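2',5'-phosphodiesterase 12 (Homo sapiens, PDB 4Z0V) is a mitochondrial member of the endonuclease/exonuclease/phosphatase family, with an N-terminal domain ahead of a DNase I-like domain that holds a magnesium ion. Local coordinates at residues 262-267 / 299-304; 268-273 / 315-320; 307-312 / 367-372; 328-331 / 335-338. All blocks are in the same frame, centred on the assembly; numbering follows the deposited sequence.

Interaction 1 of 4, residues 262-267 / 299-304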
loop_
_atom_site.group_PDB
_atom_site.type_symbol
_atom_site.label_atom_id
_atom_site.label_comp_id
_atom_site.label_asym_id
_atom_site.label_seq_id
_atom_site.Cartn_x
_atom_site.Cartn_y
_atom_site.Cartn_z
ATOM N N ARG A 262 -9.991 5.216 19.648
ATOM C CA ARG A 262 -9.467 4.591 18.428
ATOM C C ARG A 262 -7.984 4.804 18.247
ATOM O O ARG A 262 -7.436 5.860 18.585
ATOM C CB ARG A 262 -10.210 5.053 17.164
ATOM C CG ARG A 262 -11.692 5.263 17.403
ATOM C CD ARG A 262 -12.589 4.130 17.014
ATOM N NE ARG A 262 -12.166 2.825 17.512
ATOM C CZ ARG A 262 -12.531 2.295 18.672
ATOM N NH1 ARG A 262 -12.145 1.074 18.994
ATOM N NH2 ARG A 262 -13.284 2.984 19.518
ATOM N N SER A 263 -7.345 3.802 17.660
ATOM C CA SER A 263 -5.917 3.812 17.408
ATOM C C SER A 263 -5.578 4.274 15.977
ATOM O O SER A 263 -4.399 4.380 15.649
ATOM C CB SER A 263 -5.356 2.416 17.642
ATOM O OG SER A 263 -5.947 1.517 16.721
ATOM N N SER A 264 -6.605 4.553 15.151
ATOM C CA SER A 264 -6.443 4.930 13.732
ATOM C C SER A 264 -5.429 6.085 13.559
ATOM O O SER A 264 -5.401 7.059 14.333
ATOM C CB SER A 264 -7.780 5.282 13.095
ATOM O OG SER A 264 -8.845 4.498 13.616
ATOM N N VAL A 265 -4.592 5.931 12.525
ATOM C CA VAL A 265 -3.526 6.848 12.194
ATOM C C VAL A 265 -3.685 7.368 10.758
ATOM O O VAL A 265 -4.402 6.799 9.910
ATOM C CB VAL A 265 -2.118 6.190 12.410
ATOM C CG1 VAL A 265 -1.875 5.860 13.900
ATOM C CG2 VAL A 265 -1.952 4.940 11.537
ATOM N N LEU A 266 -3.021 8.494 10.524
ATOM C CA LEU A 266 -2.947 9.181 9.238
ATOM C C LEU A 266 -1.498 9.401 8.894
ATOM O O LEU A 266 -0.758 10.013 9.664
ATOM C CB LEU A 266 -3.668 10.539 9.331
ATOM C CG LEU A 266 -3.605 11.393 8.038
ATOM C CD1 LEU A 266 -4.361 10.705 6.884
ATOM C CD2 LEU A 266 -4.160 12.785 8.288
ATOM N N GLN A 267 -1.088 8.918 7.751
ATOM C CA GLN A 267 0.291 9.095 7.299
ATOM C C GLN A 267 0.288 10.223 6.278
ATOM O O GLN A 267 -0.570 10.259 5.383
ATOM C CB GLN A 267 0.766 7.767 6.710
ATOM C CG GLN A 267 2.149 7.779 6.072
ATOM C CD GLN A 267 2.512 6.368 5.645
ATOM O OE1 GLN A 267 1.808 5.734 4.836
ATOM N NE2 GLN A 267 3.579 5.839 6.233
ATOM N N LEU A 299 -16.712 9.870 10.174
ATOM C CA LEU A 299 -16.942 11.278 9.852
ATOM C C LEU A 299 -16.004 12.172 10.663
ATOM O O LEU A 299 -15.395 13.104 10.110
ATOM C CB LEU A 299 -18.406 11.651 10.136
ATOM C CG LEU A 299 -19.324 11.482 8.931
ATOM C CD1 LEU A 299 -20.802 11.342 9.370
ATOM C CD2 LEU A 299 -19.161 12.690 7.964
ATOM N N ILE A 300 -15.888 11.895 11.967
ATOM C CA ILE A 300 -15.046 12.738 12.827
ATOM C C ILE A 300 -13.581 12.511 12.456
ATOM O O ILE A 300 -12.831 13.486 12.345
ATOM C CB ILE A 300 -15.345 12.548 14.332
ATOM C CG1 ILE A 300 -16.753 13.146 14.663
ATOM C CG2 ILE A 300 -14.269 13.229 15.213
ATOM C CD1 ILE A 300 -17.386 12.509 15.770
ATOM N N GLN A 301 -13.193 11.253 12.189
ATOM C CA GLN A 301 -11.798 10.988 11.778
ATOM C C GLN A 301 -11.458 11.721 10.463
ATOM O O GLN A 301 -10.391 12.353 10.359
ATOM C CB GLN A 301 -11.539 9.484 11.639
ATOM C CG GLN A 301 -11.572 8.758 12.955
ATOM C CD GLN A 301 -11.196 7.299 12.874
ATOM O OE1 GLN A 301 -11.470 6.608 11.878
ATOM N NE2 GLN A 301 -10.712 6.757 13.997
ATOM N N MET A 302 -12.388 11.690 9.495
ATOM C CA MET A 302 -12.212 12.381 8.214
ATOM C C MET A 302 -12.118 13.906 8.424
ATOM O O MET A 302 -11.283 14.551 7.788
ATOM C CB MET A 302 -13.349 12.008 7.233
ATOM C CG MET A 302 -13.274 12.713 5.861
ATOM S SD MET A 302 -11.693 12.506 4.981
ATOM C CE MET A 302 -11.513 10.849 5.006
ATOM N N ALA A 303 -12.929 14.473 9.328
ATOM C CA ALA A 303 -12.887 15.918 9.611
ATOM C C ALA A 303 -11.502 16.320 10.186
ATOM O O ALA A 303 -10.938 17.344 9.774
ATOM C CB ALA A 303 -13.994 16.281 10.593
ATOM N N VAL A 304 -10.938 15.476 11.078
ATOM C CA VAL A 304 -9.586 15.699 11.645
ATOM C C VAL A 304 -8.570 15.597 10.497
ATOM O O VAL A 304 -7.660 16.439 10.392
ATOM C CB VAL A 304 -9.236 14.690 12.772
ATOM C CG1 VAL A 304 -7.764 14.824 13.216
ATOM C CG2 VAL A 304 -10.168 14.830 13.975
#

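Interaction 2 of 4, residues 268-273 / 315-320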
loop_
_atom_site.group_PDB
_atom_site.type_symbol
_atom_site.label_atom_id
_atom_site.label_comp_id
_atom_site.label_asym_id
_atom_site.label_seq_id
_atom_site.Cartn_x
_atom_site.Cartn_y
_atom_site.Cartn_z
ATOM N N VAL A 268 1.194 11.181 6.431
ATOM C CA VAL A 268 1.245 12.299 5.512
ATOM C C VAL A 268 2.695 12.490 5.112
ATOM O O VAL A 268 3.562 12.659 5.986
ATOM C CB VAL A 268 0.631 13.607 6.068
ATOM C CG1 VAL A 268 0.784 14.746 5.061
ATOM C CG2 VAL A 268 -0.847 13.443 6.458
ATOM N N SER A 269 2.926 12.533 3.810
ATOM C CA SER A 269 4.274 12.729 3.260
ATOM C C SER A 269 4.234 13.807 2.191
ATOM O O SER A 269 3.419 13.716 1.268
ATOM C CB SER A 269 4.779 11.419 2.659
ATOM O OG SER A 269 4.568 10.324 3.541
ATOM N N VAL A 270 5.127 14.793 2.275
ATOM C CA VAL A 270 5.176 15.829 1.246
ATOM C C VAL A 270 6.329 15.485 0.319
ATOM O O VAL A 270 7.457 15.364 0.780
ATOM C CB VAL A 270 5.304 17.241 1.854
ATOM C CG1 VAL A 270 5.556 18.281 0.755
ATOM C CG2 VAL A 270 4.043 17.596 2.658
ATOM N N LEU A 271 6.035 15.347 -0.988
ATOM C CA LEU A 271 7.018 14.969 -1.996
ATOM C C LEU A 271 7.341 16.117 -2.905
ATOM O O LEU A 271 6.486 16.967 -3.186
ATOM C CB LEU A 271 6.482 13.800 -2.868
ATOM C CG LEU A 271 5.965 12.550 -2.142
ATOM C CD1 LEU A 271 5.436 11.550 -3.135
ATOM C CD2 LEU A 271 7.074 11.906 -1.275
ATOM N N GLN A 272 8.564 16.123 -3.406
ATOM C CA GLN A 272 8.958 17.133 -4.372
ATOM C C GLN A 272 9.269 16.468 -5.693
ATOM O O GLN A 272 9.984 15.460 -5.728
ATOM C CB GLN A 272 10.178 17.907 -3.849
ATOM C CG GLN A 272 10.961 18.638 -4.913
ATOM C CD GLN A 272 10.282 19.898 -5.327
ATOM O OE1 GLN A 272 10.080 20.800 -4.517
ATOM N NE2 GLN A 272 10.003 20.016 -6.623
ATOM N N SER A 273 8.736 17.033 -6.778
ATOM C CA SER A 273 8.984 16.509 -8.114
ATOM C C SER A 273 10.406 16.751 -8.469
ATOM O O SER A 273 10.936 17.844 -8.245
ATOM C CB SER A 273 8.053 17.156 -9.138
ATOM O OG SER A 273 8.323 16.713 -10.458
ATOM N N ASP A 315 -0.728 25.788 5.192
ATOM C CA ASP A 315 -0.120 26.572 6.271
ATOM C C ASP A 315 1.369 26.271 6.351
ATOM O O ASP A 315 2.167 27.201 6.209
ATOM C CB ASP A 315 -0.819 26.300 7.620
ATOM C CG ASP A 315 -2.243 26.813 7.761
ATOM O OD1 ASP A 315 -2.686 27.592 6.891
ATOM O OD2 ASP A 315 -2.901 26.471 8.773
ATOM N N LEU A 316 1.757 24.984 6.548
ATOM C CA LEU A 316 3.170 24.582 6.620
ATOM C C LEU A 316 3.822 24.826 5.280
ATOM O O LEU A 316 4.899 25.392 5.222
ATOM C CB LEU A 316 3.352 23.114 7.067
ATOM C CG LEU A 316 2.866 22.763 8.484
ATOM C CD1 LEU A 316 3.259 21.318 8.865
ATOM C CD2 LEU A 316 3.453 23.732 9.544
ATOM N N TYR A 317 3.154 24.415 4.200
ATOM C CA TYR A 317 3.592 24.677 2.826
ATOM C C TYR A 317 2.643 25.723 2.245
ATOM O O TYR A 317 1.465 25.736 2.603
ATOM C CB TYR A 317 3.600 23.408 1.979
ATOM C CG TYR A 317 4.766 22.500 2.296
ATOM C CD1 TYR A 317 5.974 22.621 1.609
ATOM C CD2 TYR A 317 4.672 21.540 3.302
ATOM C CE1 TYR A 317 7.061 21.786 1.899
ATOM C CE2 TYR A 317 5.754 20.712 3.614
ATOM C CZ TYR A 317 6.949 20.855 2.921
ATOM O OH TYR A 317 7.977 20.002 3.184
ATOM N N PRO A 318 3.102 26.539 1.294
ATOM C CA PRO A 318 2.254 27.636 0.801
ATOM C C PRO A 318 1.317 27.235 -0.354
ATOM O O PRO A 318 1.287 27.893 -1.398
ATOM C CB PRO A 318 3.294 28.686 0.385
ATOM C CG PRO A 318 4.412 27.861 -0.147
ATOM C CD PRO A 318 4.492 26.690 0.818
ATOM N N GLY A 319 0.498 26.217 -0.119
ATOM C CA GLY A 319 -0.549 25.806 -1.041
ATOM C C GLY A 319 -0.111 24.777 -2.045
ATOM O O GLY A 319 0.199 25.110 -3.192
ATOM N N ILE A 320 -0.028 23.524 -1.602
ATOM C CA ILE A 320 0.355 22.429 -2.488
ATOM C C ILE A 320 -0.834 21.475 -2.667
ATOM O O ILE A 320 -1.654 21.361 -1.756
ATOM C CB ILE A 320 1.611 21.703 -1.974
ATOM C CG1 ILE A 320 1.382 21.122 -0.539
ATOM C CG2 ILE A 320 2.804 22.668 -2.021
ATOM C CD1 ILE A 320 2.562 20.205 -0.093
#

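Interaction 3 of 4, residues 307-312 / 367-372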
loop_
_atom_site.group_PDB
_atom_site.type_symbol
_atom_site.label_atom_id
_atom_site.label_comp_id
_atom_site.label_asym_id
_atom_site.label_seq_id
_atom_site.Cartn_x
_atom_site.Cartn_y
_atom_site.Cartn_z
ATOM N N ALA A 307 -8.645 18.626 8.125
ATOM C CA ALA A 307 -8.117 19.821 8.808
ATOM C C ALA A 307 -6.593 19.705 8.942
ATOM O O ALA A 307 -5.889 20.693 8.777
ATOM C CB ALA A 307 -8.760 19.997 10.181
ATOM N N HIS A 308 -6.094 18.502 9.247
ATOM C CA HIS A 308 -4.658 18.276 9.329
ATOM C C HIS A 308 -3.997 18.468 7.948
ATOM O O HIS A 308 -2.969 19.132 7.837
ATOM C CB HIS A 308 -4.326 16.863 9.878
ATOM C CG HIS A 308 -2.847 16.671 10.036
ATOM N ND1 HIS A 308 -2.103 17.472 10.901
ATOM C CD2 HIS A 308 -2.007 15.820 9.398
ATOM C CE1 HIS A 308 -0.847 17.066 10.782
ATOM N NE2 HIS A 308 -0.735 16.083 9.882
ATOM N N ILE A 309 -4.590 17.893 6.908
ATOM C CA ILE A 309 -4.031 17.992 5.556
ATOM C C ILE A 309 -4.086 19.451 5.074
ATOM O O ILE A 309 -3.137 19.910 4.415
ATOM C CB ILE A 309 -4.758 17.014 4.599
ATOM C CG1 ILE A 309 -4.395 15.546 4.965
ATOM C CG2 ILE A 309 -4.384 17.317 3.153
ATOM C CD1 ILE A 309 -5.399 14.488 4.424
ATOM N N ARG A 310 -5.152 20.193 5.457
ATOM C CA ARG A 310 -5.262 21.614 5.103
ATOM C C ARG A 310 -4.104 22.384 5.761
ATOM O O ARG A 310 -3.464 23.208 5.117
ATOM C CB ARG A 310 -6.652 22.164 5.547
ATOM C CG ARG A 310 -6.907 23.674 5.321
ATOM C CD ARG A 310 -6.869 24.129 3.873
ATOM N NE ARG A 310 -8.029 23.655 3.116
ATOM C CZ ARG A 310 -8.126 23.678 1.791
ATOM N NH1 ARG A 310 -7.125 24.145 1.052
ATOM N NH2 ARG A 310 -9.208 23.206 1.193
ATOM N N HIS A 311 -3.805 22.066 7.017
ATOM C CA HIS A 311 -2.709 22.716 7.738
ATOM C C HIS A 311 -1.386 22.433 7.050
ATOM O O HIS A 311 -0.603 23.351 6.815
ATOM C CB HIS A 311 -2.652 22.224 9.194
ATOM C CG HIS A 311 -1.470 22.726 9.957
ATOM N ND1 HIS A 311 -1.321 24.066 10.251
ATOM C CD2 HIS A 311 -0.433 22.041 10.493
ATOM C CE1 HIS A 311 -0.196 24.159 10.948
ATOM N NE2 HIS A 311 0.364 22.963 11.128
ATOM N N VAL A 312 -1.109 21.150 6.769
ATOM C CA VAL A 312 0.156 20.799 6.130
ATOM C C VAL A 312 0.290 21.444 4.751
ATOM O O VAL A 312 1.352 21.994 4.428
ATOM C CB VAL A 312 0.291 19.257 6.023
ATOM C CG1 VAL A 312 1.493 18.857 5.158
ATOM C CG2 VAL A 312 0.397 18.633 7.411
ATOM N N HIS A 367 -15.759 21.621 4.590
ATOM C CA HIS A 367 -14.347 21.654 4.183
ATOM C C HIS A 367 -14.309 22.277 2.804
ATOM O O HIS A 367 -15.322 22.228 2.074
ATOM C CB HIS A 367 -13.638 20.277 4.260
ATOM C CG HIS A 367 -13.988 19.342 3.148
ATOM N ND1 HIS A 367 -13.344 19.408 1.928
ATOM C CD2 HIS A 367 -14.904 18.348 3.108
ATOM C CE1 HIS A 367 -13.896 18.468 1.175
ATOM N NE2 HIS A 367 -14.844 17.804 1.841
ATOM N N PHE A 368 -13.144 22.802 2.401
ATOM C CA PHE A 368 -13.056 23.470 1.104
ATOM C C PHE A 368 -12.190 22.744 0.096
ATOM O O PHE A 368 -11.827 23.344 -0.919
ATOM C CB PHE A 368 -12.585 24.935 1.266
ATOM C CG PHE A 368 -13.419 25.676 2.283
ATOM C CD1 PHE A 368 -14.767 25.928 2.049
ATOM C CD2 PHE A 368 -12.875 26.062 3.502
ATOM C CE1 PHE A 368 -15.549 26.585 3.001
ATOM C CE2 PHE A 368 -13.657 26.720 4.455
ATOM C CZ PHE A 368 -14.992 26.968 4.202
ATOM N N PHE A 369 -11.887 21.441 0.323
ATOM C CA PHE A 369 -11.145 20.698 -0.687
ATOM C C PHE A 369 -12.074 20.303 -1.820
ATOM O O PHE A 369 -13.241 20.012 -1.560
ATOM C CB PHE A 369 -10.578 19.403 -0.071
ATOM C CG PHE A 369 -9.393 19.615 0.832
ATOM C CD1 PHE A 369 -8.117 19.784 0.304
ATOM C CD2 PHE A 369 -9.549 19.649 2.211
ATOM C CE1 PHE A 369 -7.006 19.931 1.148
ATOM C CE2 PHE A 369 -8.444 19.779 3.053
ATOM C CZ PHE A 369 -7.181 19.917 2.512
ATOM N N LYS A 370 -11.564 20.228 -3.050
ATOM C CA LYS A 370 -12.367 19.723 -4.177
ATOM C C LYS A 370 -11.757 18.388 -4.531
ATOM O O LYS A 370 -10.708 18.343 -5.184
ATOM C CB LYS A 370 -12.396 20.705 -5.356
ATOM C CG LYS A 370 -12.838 22.115 -4.959
ATOM C CD LYS A 370 -14.216 22.156 -4.270
ATOM C CE LYS A 370 -14.414 23.455 -3.513
ATOM N NZ LYS A 370 -15.635 23.405 -2.667
ATOM N N LEU A 371 -12.373 17.307 -4.007
ATOM C CA LEU A 371 -11.854 15.942 -4.102
ATOM C C LEU A 371 -12.731 15.062 -4.909
ATOM O O LEU A 371 -13.946 15.086 -4.773
ATOM C CB LEU A 371 -11.661 15.321 -2.706
ATOM C CG LEU A 371 -10.706 16.069 -1.759
ATOM C CD1 LEU A 371 -10.866 15.576 -0.333
ATOM C CD2 LEU A 371 -9.265 15.958 -2.214
ATOM N N LYS A 372 -12.108 14.299 -5.774
ATOM C CA LYS A 372 -12.809 13.361 -6.634
ATOM C C LYS A 372 -12.242 11.991 -6.360
ATOM O O LYS A 372 -11.029 11.874 -6.179
ATOM C CB LYS A 372 -12.581 13.755 -8.108
ATOM C CG LYS A 372 -13.141 12.780 -9.140
ATOM C CD LYS A 372 -12.668 13.123 -10.552
ATOM C CE LYS A 372 -13.112 12.055 -11.530
ATOM N NZ LYS A 372 -12.651 12.333 -12.915
HETATM O O HOH W 1 -10.728 22.725 4.242
HETATM O O HOH W 2 -9.296 23.423 -1.947
#

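Interaction 4 of 4, residues 328-331 / 335-338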
loop_
_atom_site.group_PDB
_atom_site.type_symbol
_atom_site.label_atom_id
_atom_site.label_comp_id
_atom_site.label_asym_id
_atom_site.label_seq_id
_atom_site.Cartn_x
_atom_site.Cartn_y
_atom_site.Cartn_z
ATOM N N PHE A 328 -11.028 3.548 3.671
ATOM C CA PHE A 328 -11.862 4.429 4.467
ATOM C C PHE A 328 -12.989 3.686 5.168
ATOM O O PHE A 328 -13.728 4.312 5.919
ATOM C CB PHE A 328 -12.428 5.537 3.572
ATOM C CG PHE A 328 -11.331 6.426 3.037
ATOM C CD1 PHE A 328 -10.676 6.112 1.850
ATOM C CD2 PHE A 328 -10.917 7.552 3.743
ATOM C CE1 PHE A 328 -9.644 6.935 1.360
ATOM C CE2 PHE A 328 -9.845 8.332 3.276
ATOM C CZ PHE A 328 -9.228 8.017 2.088
ATOM N N ASN A 329 -13.124 2.366 4.935
ATOM C CA ASN A 329 -14.203 1.537 5.533
ATOM C C ASN A 329 -15.575 2.241 5.403
ATOM O O ASN A 329 -16.419 2.152 6.305
ATOM C CB ASN A 329 -13.861 1.260 7.010
ATOM C CG ASN A 329 -12.968 0.058 7.151
ATOM O OD1 ASN A 329 -13.320 -1.028 6.699
ATOM N ND2 ASN A 329 -11.841 0.189 7.863
ATOM N N SER A 330 -15.777 2.927 4.255
ATOM C CA SER A 330 -16.997 3.700 3.966
ATOM C C SER A 330 -17.409 3.501 2.547
ATOM O O SER A 330 -16.637 3.799 1.632
ATOM C CB SER A 330 -16.782 5.193 4.204
ATOM O OG SER A 330 -16.117 5.476 5.423
ATOM N N THR A 331 -18.664 3.097 2.345
ATOM C CA THR A 331 -19.155 2.942 0.980
ATOM C C THR A 331 -19.626 4.301 0.416
ATOM O O THR A 331 -19.789 5.239 1.190
ATOM C CB THR A 331 -20.283 1.905 0.919
ATOM O OG1 THR A 331 -21.446 2.456 1.553
ATOM C CG2 THR A 331 -19.873 0.535 1.477
ATOM N N GLY A 335 -22.319 9.035 4.987
ATOM C CA GLY A 335 -22.114 10.419 5.367
ATOM C C GLY A 335 -20.662 10.790 5.137
ATOM O O GLY A 335 -20.379 11.870 4.652
ATOM N N MET A 336 -19.724 9.889 5.460
ATOM C CA MET A 336 -18.313 10.222 5.265
ATOM C C MET A 336 -18.034 10.476 3.782
ATOM O O MET A 336 -17.433 11.490 3.452
ATOM C CB MET A 336 -17.368 9.153 5.841
ATOM C CG MET A 336 -15.893 9.625 5.861
ATOM S SD MET A 336 -14.778 8.372 5.186
ATOM C CE MET A 336 -15.224 8.395 3.405
ATOM N N TYR A 337 -18.537 9.624 2.889
ATOM C CA TYR A 337 -18.284 9.824 1.465
ATOM C C TYR A 337 -18.919 11.143 0.963
ATOM O O TYR A 337 -18.297 11.867 0.184
ATOM C CB TYR A 337 -18.789 8.638 0.653
ATOM C CG TYR A 337 -18.381 8.724 -0.799
ATOM C CD1 TYR A 337 -17.106 8.329 -1.213
ATOM C CD2 TYR A 337 -19.264 9.196 -1.764
ATOM C CE1 TYR A 337 -16.728 8.407 -2.556
ATOM C CE2 TYR A 337 -18.905 9.253 -3.109
ATOM C CZ TYR A 337 -17.634 8.869 -3.498
ATOM O OH TYR A 337 -17.280 8.949 -4.821
ATOM N N HIS A 338 -20.175 11.412 1.348
ATOM C CA HIS A 338 -20.871 12.654 0.952
ATOM C C HIS A 338 -20.049 13.904 1.401
ATOM O O HIS A 338 -19.850 14.858 0.630
ATOM C CB HIS A 338 -22.266 12.657 1.602
ATOM C CG HIS A 338 -23.039 13.915 1.361
ATOM N ND1 HIS A 338 -23.936 14.022 0.312
ATOM C CD2 HIS A 338 -22.994 15.095 2.025
ATOM C CE1 HIS A 338 -24.422 15.255 0.385
ATOM N NE2 HIS A 338 -23.873 15.941 1.393
#

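Interaction 1 of 4, residues 262-267 / 299-304
In the DNase I-like domain, helix 295-316 lies against the mixed sheet that includes strand 265-273, and just before that strand begins the two meet through Q301 and S264. The CA atoms of S264 and Q301 are the nearest pair across the segments, at 8.3 Å, a separation that the side chain of Q301 spans. With CG turned away from its own carbonyl carbon (chi1 -68°) and the chain extended beyond it, Q301 carries its amide across to the serine. There NE2 of Q301 donates a hydrogen bond to OG of S264 over 3.0 Å. The bond is bent, 133° at the hydrogen, and OG stands 27° out of the amide plane. On the other end of the amide, OE1 accepts from the backbone N of Y289, so two bonds fix the rotation of this buried group between helix, strand and the segment following strand 280-287. R262 adds its aliphatic root: CB of R262 comes within 3.6 Å of NE2 of Q301, while the guanidinium bends away to the carbonyl of K258 and a cation-pi contact with Y289. F232 packs on both S264 and Q301.

Interaction 2 of 4, residues 268-273 / 315-320
V270 carries this contact, with 75 of the 132 Å² buried between the segments, and faces Y317 and I320, two residues at the turn where the chain leaves helix 295-316 for strand 322-327. Helix and turn form the beta-alpha-beta crossover between parallel strands 280-287 and 322-327 of the DNase I-like domain, and strand 265-273 pairs with the first of these in the same mixed sheet. Y317 is the first residue after the helix to leave helical backbone angles, and its ring is laid against the valine. A methyl group of V270 does most of the touching: CG1 of V270 sits 3.9 Å from the centroid of the Y317 ring and 21° off its normal, a CH-pi contact over the face, displaced toward the rim. Its nearest ring atom is CZ of Y317, at 3.6 Å. The second methyl shares the ring, with CG2 of V270 3.7 Å from CE2 of Y317. The phenolic OH of Y317 hydrogen-bonds to OG of S226 on strand 222-231, which ties down the far end of the ring. Between Y317 and I320, P318 is the centre of an inverse gamma turn, and the chain doubles back far enough for I320 to reach the same valine. The side chain of I320 starts between its backbone N and carbonyl carbon (chi1 59°) and then extends, ending with CD1 of I320 3.7 Å from CG1 of V270.

Interaction 3 of 4, residues 307-312 / 367-372
Helical segment 307-312 faces the irregular chain 367-370 that leads into strand 371-373, and the backbones come closest at R310 and F369, whose CA atoms are 8.3 Å apart. R310 lays its guanidinium flat on the ring of F369: the planes lie 18° apart and CZ of R310 is 3.9 Å from the ring centroid, only 10° off the normal, a cation-pi stack. The arginine chain leaves CB anti to the backbone N (chi1 177°) and then bends twice, which folds the charged group back over the ring. NH2 of R310 stands over the ring centre. Two waters at the guanidinium edge join it to the F368 backbone. One accepts from NE of R310 and from N of F368; the other accepts from NH2 of R310 at 3.1 Å and donates to O of F368 at 2.7 Å. The loop is braced from within by N of F369, which donates to ND1 of H367 over 3.0 Å. Deeper in, CG2 of I309 meets CZ of F369 at 3.9 Å. F369 also packs on L306 and V322, while I309 continues onto V322 and F324, so the F369 ring sits between helix 295-316 and strand 322-327, just ahead of strand 371-373.

Interaction 4 of 4, residues 328-331 / 335-338
M336 points its thioether at the loop 328-331 and meets S330 and F328 there, while one helical position on, Y337 lies against the backbone of T331. CG of M336 lies opposite the backbone N (chi1 -170°), and bends at the next two torsions turn sulfur and methyl to the serine. SD of M336 lies 3.2 Å from OG of S330, a close approach of sulfur and hydroxyl rather than a hydrogen bond, because OG of S330 already donates to O of F328 over 2.7 Å. That donor stands above the carbonyl plane of F328, 50° out of it, and the bond bridges two residues of the same loop, S330 and F328. The methyl end lies along the same two residues: CE of M336 is 3.6 Å from CB of S330 and 4.0 Å from CB of F328. SD of M336 lies 5.3 Å from the centroid of the F328 ring, obliquely, 65° off its normal, a Met-aromatic contact. Y337 approaches differently, its CB 3.6 Å from O of T331, after which the ring runs away from the loop to meet the ring of Y393. T334, between the segments, accepts from N of Y337 through OG1, which also bonds to O of T331. This is a tight connection from strand 322-327 of the DNase I-like domain into helix 335-342. F328 makes edge-to-face contacts with F324 and with F395 of strand 387-397, and M302 of helix 295-316 packs on both F328 and M336.

Overall arrangement
All four contacts lie in the DNase I-like domain, related by helix 295-316. Interactions 1 and 2 use successive parts of strand 265-273 against an early turn of that helix and the turn just past its end, with centres about 20 Å apart. Interaction 3 falls between them on the helix, centre to centre about 13 Å from interaction 1 and about 12 Å from interaction 2; H308 touches both L266 and V268. Interaction 4, about 12 Å and about 25 Å from interactions 1 and 2 by the same measure, is met by L299 and M302; its segments fall between those of interaction 3 in sequence. The helix thus packs along the mixed sheet, with helix 335-342 beside its earlier turns.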